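Local coordinates for probable leucine/isoleucine/valine-binding protein (Rhodopirellula baltica, PDB 4KV7) that probably binds leucine, isoleucine, valine or a related small ligand as the extracytoplasmic receptor of an ABC importer, at residues Phe20-Ala25 against Val90-Thr95; Asp254-Ser259 against Val363-Asp368. The protein carries 1 engineered substitution. One frame throughout, in Å; residues are numbered along the deposited sequence. Where two conformers were deposited one is given.

Interaction 1 (Phe20-Ala25 against Val90-Thr95). With FMT (formic acid), chain B.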
loop_
_atom_site.group_PDB
_atom_site.type_symbol
_atom_site.label_atom_id
_atom_site.label_comp_id
_atom_site.label_asym_id
_atom_site.label_seq_id
_atom_site.Cartn_x
_atom_site.Cartn_y
_atom_site.Cartn_z
ATOM N N PHE A 20 -1.070 -3.897 -19.623
ATOM C CA PHE A 20 -1.060 -4.262 -18.216
ATOM C C PHE A 20 -2.432 -3.993 -17.623
ATOM O O PHE A 20 -3.111 -3.053 -18.031
ATOM C CB PHE A 20 0.042 -3.490 -17.497
ATOM C CG PHE A 20 1.403 -3.871 -17.974
ATOM C CD1 PHE A 20 1.969 -5.070 -17.568
ATOM C CD2 PHE A 20 2.077 -3.097 -18.905
ATOM C CE1 PHE A 20 3.202 -5.465 -18.032
ATOM C CE2 PHE A 20 3.318 -3.488 -19.379
ATOM C CZ PHE A 20 3.882 -4.677 -18.946
ATOM N N GLY A 21 -2.855 -4.827 -16.679
ATOM C CA GLY A 21 -4.172 -4.670 -16.091
ATOM C C GLY A 21 -4.129 -4.245 -14.640
ATOM O O GLY A 21 -3.114 -4.393 -13.961
HETATM N N MSE A 22 -5.250 -3.717 -14.166
HETATM C CA MSE A 22 -5.410 -3.316 -12.778
HETATM C C MSE A 22 -6.889 -3.371 -12.443
HETATM O O MSE A 22 -7.716 -2.928 -13.240
HETATM C CB MSE A 22 -4.860 -1.896 -12.598
HETATM C CG MSE A 22 -5.014 -1.284 -11.197
HETATM SE SE MSE A 22 -4.546 0.649 -11.100
HETATM C CE MSE A 22 -2.627 0.442 -11.311
ATOM N N SER A 23 -7.223 -3.964 -11.297
ATOM C CA SER A 23 -8.570 -3.869 -10.731
ATOM C C SER A 23 -8.405 -3.158 -9.408
ATOM O O SER A 23 -7.599 -3.577 -8.587
ATOM C CB SER A 23 -9.171 -5.251 -10.511
ATOM O OG SER A 23 -10.497 -5.152 -10.024
ATOM N N THR A 24 -9.124 -2.065 -9.195
ATOM C CA THR A 24 -8.837 -1.253 -8.031
ATOM C C THR A 24 -9.950 -0.283 -7.695
ATOM O O THR A 24 -10.893 -0.106 -8.455
ATOM C CB THR A 24 -7.519 -0.495 -8.239
ATOM O OG1 THR A 24 -6.956 -0.192 -6.960
ATOM C CG2 THR A 24 -7.710 0.785 -9.071
ATOM N N ALA A 25 -9.825 0.353 -6.538
ATOM C CA ALA A 25 -10.834 1.290 -6.064
ATOM C C ALA A 25 -10.677 2.631 -6.777
ATOM O O ALA A 25 -9.865 3.470 -6.380
ATOM C CB ALA A 25 -10.713 1.467 -4.558
ATOM N N VAL A 90 -1.157 -5.228 -12.140
ATOM C CA VAL A 90 -0.211 -4.404 -11.396
ATOM C C VAL A 90 -0.902 -3.411 -10.474
ATOM O O VAL A 90 -1.844 -2.710 -10.857
ATOM C CB VAL A 90 0.760 -3.647 -12.342
ATOM C CG1 VAL A 90 1.469 -4.624 -13.262
ATOM C CG2 VAL A 90 0.034 -2.595 -13.165
ATOM N N GLY A 91 -0.435 -3.367 -9.232
ATOM C CA GLY A 91 -0.843 -2.331 -8.306
ATOM C C GLY A 91 -2.239 -2.374 -7.713
ATOM O O GLY A 91 -2.669 -1.375 -7.147
ATOM N N ASN A 92 -2.944 -3.501 -7.822
ATOM C CA ASN A 92 -4.312 -3.572 -7.296
ATOM C C ASN A 92 -4.353 -3.197 -5.819
ATOM O O ASN A 92 -3.523 -3.664 -5.040
ATOM C CB ASN A 92 -4.861 -4.992 -7.367
ATOM C CG ASN A 92 -5.247 -5.434 -8.761
ATOM O OD1 ASN A 92 -4.944 -4.790 -9.780
ATOM N ND2 ASN A 92 -5.929 -6.574 -8.813
ATOM N N VAL A 93 -5.326 -2.401 -5.417
ATOM C CA VAL A 93 -5.515 -2.058 -4.011
ATOM C C VAL A 93 -6.272 -3.136 -3.236
ATOM O O VAL A 93 -7.369 -3.534 -3.629
ATOM C CB VAL A 93 -6.295 -0.720 -3.903
ATOM C CG1 VAL A 93 -6.879 -0.505 -2.513
ATOM C CG2 VAL A 93 -5.396 0.434 -4.293
ATOM N N GLY A 94 -5.687 -3.586 -2.127
ATOM C CA GLY A 94 -6.452 -4.230 -1.074
ATOM C C GLY A 94 -6.213 -5.702 -0.814
ATOM O O GLY A 94 -5.782 -6.456 -1.685
ATOM N N THR A 95 -6.527 -6.102 0.413
ATOM C CA THR A 95 -6.354 -7.475 0.871
ATOM C C THR A 95 -7.526 -8.406 0.529
ATOM O O THR A 95 -7.311 -9.424 -0.129
ATOM C CB THR A 95 -6.011 -7.503 2.378
ATOM O OG1 THR A 95 -4.764 -6.819 2.588
ATOM C CG2 THR A 95 -5.927 -8.923 2.901
HETATM C C FMT B . -5.989 -3.645 2.705
HETATM O O1 FMT B . -4.898 -4.230 2.669
HETATM O O2 FMT B . -7.058 -4.093 2.269
HETATM O O HOH W 1 -4.483 0.527 -7.767
#
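Three main-chain N-H groups tie F20-A25 to V90-T95, each through a different kind of acceptor. The N of V90 bonds the carbonyl O of G21 at 2.8 Å, nearly along the C=O axis, as between parallel strands. One step on, side chains replace the backbone acceptors. OD1 of N92 takes the N-H of S23 at 2.9 Å, the donor standing above the carboxamide plane, 52° out of it. OG1 of T24, anti to its backbone N (chi1 -155°), accepts from the N of V93 at 3.1 Å. A water joins the same OG1 to the O of G91, 2.7 Å from each. S23 turns its hydroxyl to D66 and N76, outside the pair.

Packing fills in around these bonds. Selenomethionine M22 slides past N92 in the opposite direction, its chain bent at the last torsion, so that CE rests 3.3 Å from the O of V90. A CB on G91, whose phi is positive, would crowd that methyl. CG2 of V93 presses to 3.2 Å against OG1 of T24, a tight touch, while F20 and V90 meet more loosely.

G94 is the N-cap of helix 95-107, and T95 grips a formate at its start: OG1 donates to O1 at 2.6 Å and the backbone N bonds O2. Y68 and Y138 hold the same formate, which probably came from the crystallisation liquor. A helix N-terminus binding an acid group after a strand end is consistent with the ligand site of type I periplasmic binding proteins; the formate may mark a ligand carboxylate's place.

Interaction 2 (Asp254-Ser259 against Val363-Asp368)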
loop_
_atom_site.group_PDB
_atom_site.type_symbol
_atom_site.label_atom_id
_atom_site.label_comp_id
_atom_site.label_asym_id
_atom_site.label_seq_id
_atom_site.Cartn_x
_atom_site.Cartn_y
_atom_site.Cartn_z
ATOM N N ASP A 254 -2.128 10.937 3.400
ATOM C CA ASP A 254 -2.428 12.219 2.778
ATOM C C ASP A 254 -3.926 12.500 2.789
ATOM O O ASP A 254 -4.358 13.597 3.136
ATOM C CB ASP A 254 -1.833 12.270 1.377
ATOM C CG ASP A 254 -0.324 12.150 1.404
ATOM O OD1 ASP A 254 0.319 13.090 1.908
ATOM O OD2 ASP A 254 0.212 11.116 0.938
ATOM N N ALA A 255 -4.718 11.488 2.460
ATOM C CA ALA A 255 -6.170 11.633 2.524
ATOM C C ALA A 255 -6.653 11.829 3.961
ATOM O O ALA A 255 -7.595 12.588 4.219
ATOM C CB ALA A 255 -6.850 10.442 1.900
ATOM N N LEU A 256 -6.012 11.145 4.897
ATOM C CA LEU A 256 -6.362 11.271 6.301
ATOM C C LEU A 256 -6.131 12.693 6.793
ATOM O O LEU A 256 -6.990 13.285 7.460
ATOM C CB LEU A 256 -5.519 10.292 7.112
ATOM C CG LEU A 256 -5.771 10.262 8.619
ATOM C CD1 LEU A 256 -7.107 9.612 8.951
ATOM C CD2 LEU A 256 -4.643 9.532 9.318
ATOM N N GLN A 257 -4.984 13.268 6.442
ATOM C CA GLN A 257 -4.661 14.626 6.859
ATOM C C GLN A 257 -5.627 15.636 6.246
ATOM O O GLN A 257 -6.052 16.582 6.909
ATOM C CB GLN A 257 -3.215 14.985 6.508
ATOM C CG GLN A 257 -2.859 16.418 6.900
ATOM C CD GLN A 257 -1.373 16.705 6.849
ATOM O OE1 GLN A 257 -0.635 16.098 6.070
ATOM N NE2 GLN A 257 -0.924 17.637 7.688
ATOM N N ARG A 258 -5.981 15.433 4.980
ATOM C CA ARG A 258 -6.906 16.325 4.291
ATOM C C ARG A 258 -8.276 16.310 4.964
ATOM O O ARG A 258 -8.913 17.352 5.109
ATOM C CB ARG A 258 -7.022 15.927 2.816
ATOM C CG ARG A 258 -7.859 16.834 1.939
ATOM C CD ARG A 258 -7.888 16.287 0.511
ATOM N NE ARG A 258 -6.689 15.497 0.217
ATOM C CZ ARG A 258 -6.698 14.225 -0.179
ATOM N NH1 ARG A 258 -7.848 13.582 -0.345
ATOM N NH2 ARG A 258 -5.556 13.596 -0.413
ATOM N N SER A 259 -8.729 15.135 5.380
ATOM C CA SER A 259 -10.037 15.013 6.012
ATOM C C SER A 259 -10.059 15.619 7.411
ATOM O O SER A 259 -11.026 16.278 7.794
ATOM C CB SER A 259 -10.456 13.543 6.078
ATOM O OG SER A 259 -11.697 13.423 6.759
ATOM N N VAL A 363 6.222 8.469 9.469
ATOM C CA VAL A 363 6.095 9.909 9.345
ATOM C C VAL A 363 5.217 10.443 10.460
ATOM O O VAL A 363 4.346 9.737 10.975
ATOM C CB VAL A 363 5.550 10.361 7.959
ATOM C CG1 VAL A 363 6.411 9.800 6.827
ATOM C CG2 VAL A 363 4.080 9.988 7.778
ATOM N N LEU A 364 5.482 11.688 10.832
ATOM C CA LEU A 364 4.683 12.402 11.807
ATOM C C LEU A 364 3.876 13.461 11.074
ATOM O O LEU A 364 4.432 14.313 10.370
ATOM C CB LEU A 364 5.594 13.065 12.839
ATOM C CG LEU A 364 4.893 13.925 13.894
ATOM C CD1 LEU A 364 3.956 13.081 14.759
ATOM C CD2 LEU A 364 5.899 14.682 14.756
ATOM N N ILE A 365 2.558 13.401 11.217
ATOM C CA ILE A 365 1.696 14.384 10.587
ATOM C C ILE A 365 1.641 15.622 11.468
ATOM O O ILE A 365 1.390 15.528 12.670
ATOM C CB ILE A 365 0.282 13.824 10.362
ATOM C CG1 ILE A 365 0.347 12.562 9.497
ATOM C CG2 ILE A 365 -0.613 14.882 9.725
ATOM C CD1 ILE A 365 -1.001 11.886 9.284
ATOM N N GLY A 366 1.886 16.784 10.869
ATOM C CA GLY A 366 1.891 18.037 11.597
ATOM C C GLY A 366 0.686 18.878 11.237
ATOM O O GLY A 366 -0.346 18.349 10.827
ATOM N N ALA A 367 0.819 20.191 11.395
ATOM C CA ALA A 367 -0.260 21.127 11.099
ATOM C C ALA A 367 -0.630 21.166 9.615
ATOM O O ALA A 367 -1.812 21.138 9.262
ATOM C CB ALA A 367 0.106 22.533 11.592
ATOM N N ASP A 368 0.382 21.224 8.754
ATOM C CA ASP A 368 0.166 21.498 7.339
ATOM C C ASP A 368 0.766 20.438 6.420
ATOM O O ASP A 368 0.481 20.417 5.221
ATOM C CB ASP A 368 0.770 22.856 6.980
ATOM C CG ASP A 368 0.193 23.990 7.802
ATOM O OD1 ASP A 368 -1.038 24.188 7.763
ATOM O OD2 ASP A 368 0.973 24.682 8.494
HETATM O O HOH W 2 -2.889 18.247 9.850
#
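The carboxamide of Q257 lies against the CG2 methyl of I365, with CD 3.5 Å and NE2 3.4 Å from that one carbon. The two side chains run past each other in opposite directions, so the glutamine offers its aliphatic stem as well, its CG being 3.9 Å from the same CG2. NE2 goes on to the turn beyond the strand: it donates to a water at 3.0 Å, and that water lies 2.7 Å from the O of G366, to which it can donate. A further bond, to the O of S369, fixes the amide just past D368. One turn end is thus gripped both directly and through solvent. Deeper down, CD2 of L256 meets CD1 of I365 at 4.3 Å, a loose apolar touch.

Torsions set up this reach. Q257 has CG anti to its backbone N (chi1 178°) and stays extended beyond it, while I365 has CG2 anti to its own N, turned to the helix. In place of Q257, an alanine here would lack the amide and its stem, and would probably leave the turn less firmly held and the I365 methyl less covered.

Helix 253-260 is the crossover between parallel strands 244-247 and 268-271, and L256 also packs on C229 and S230 of helix 226-238. Strand 361-365 runs antiparallel to 268-271, and the turn at 366-369 leads to an edge strand, 370-372.

Interactions 1 and 2 lie on opposite sides of the chain's centre, about 25 Å apart between centres, and share no strand or helix. Interaction 1 is wholly buried and joins strand 16-24 to strand 89-90 and the loop after it; its work is done by backbone N-H groups, whose acceptors must be supplied inside the protein. Interaction 2 is only partly buried, at the edge region of the seven-stranded mixed sheet, and joins a helix to a strand and its turn. There one long polar side chain and a water do the bridging, with apolar contact beneath. Both include a water, but it supplements direct bonds in interaction 1 and carries the clear polar link in interaction 2.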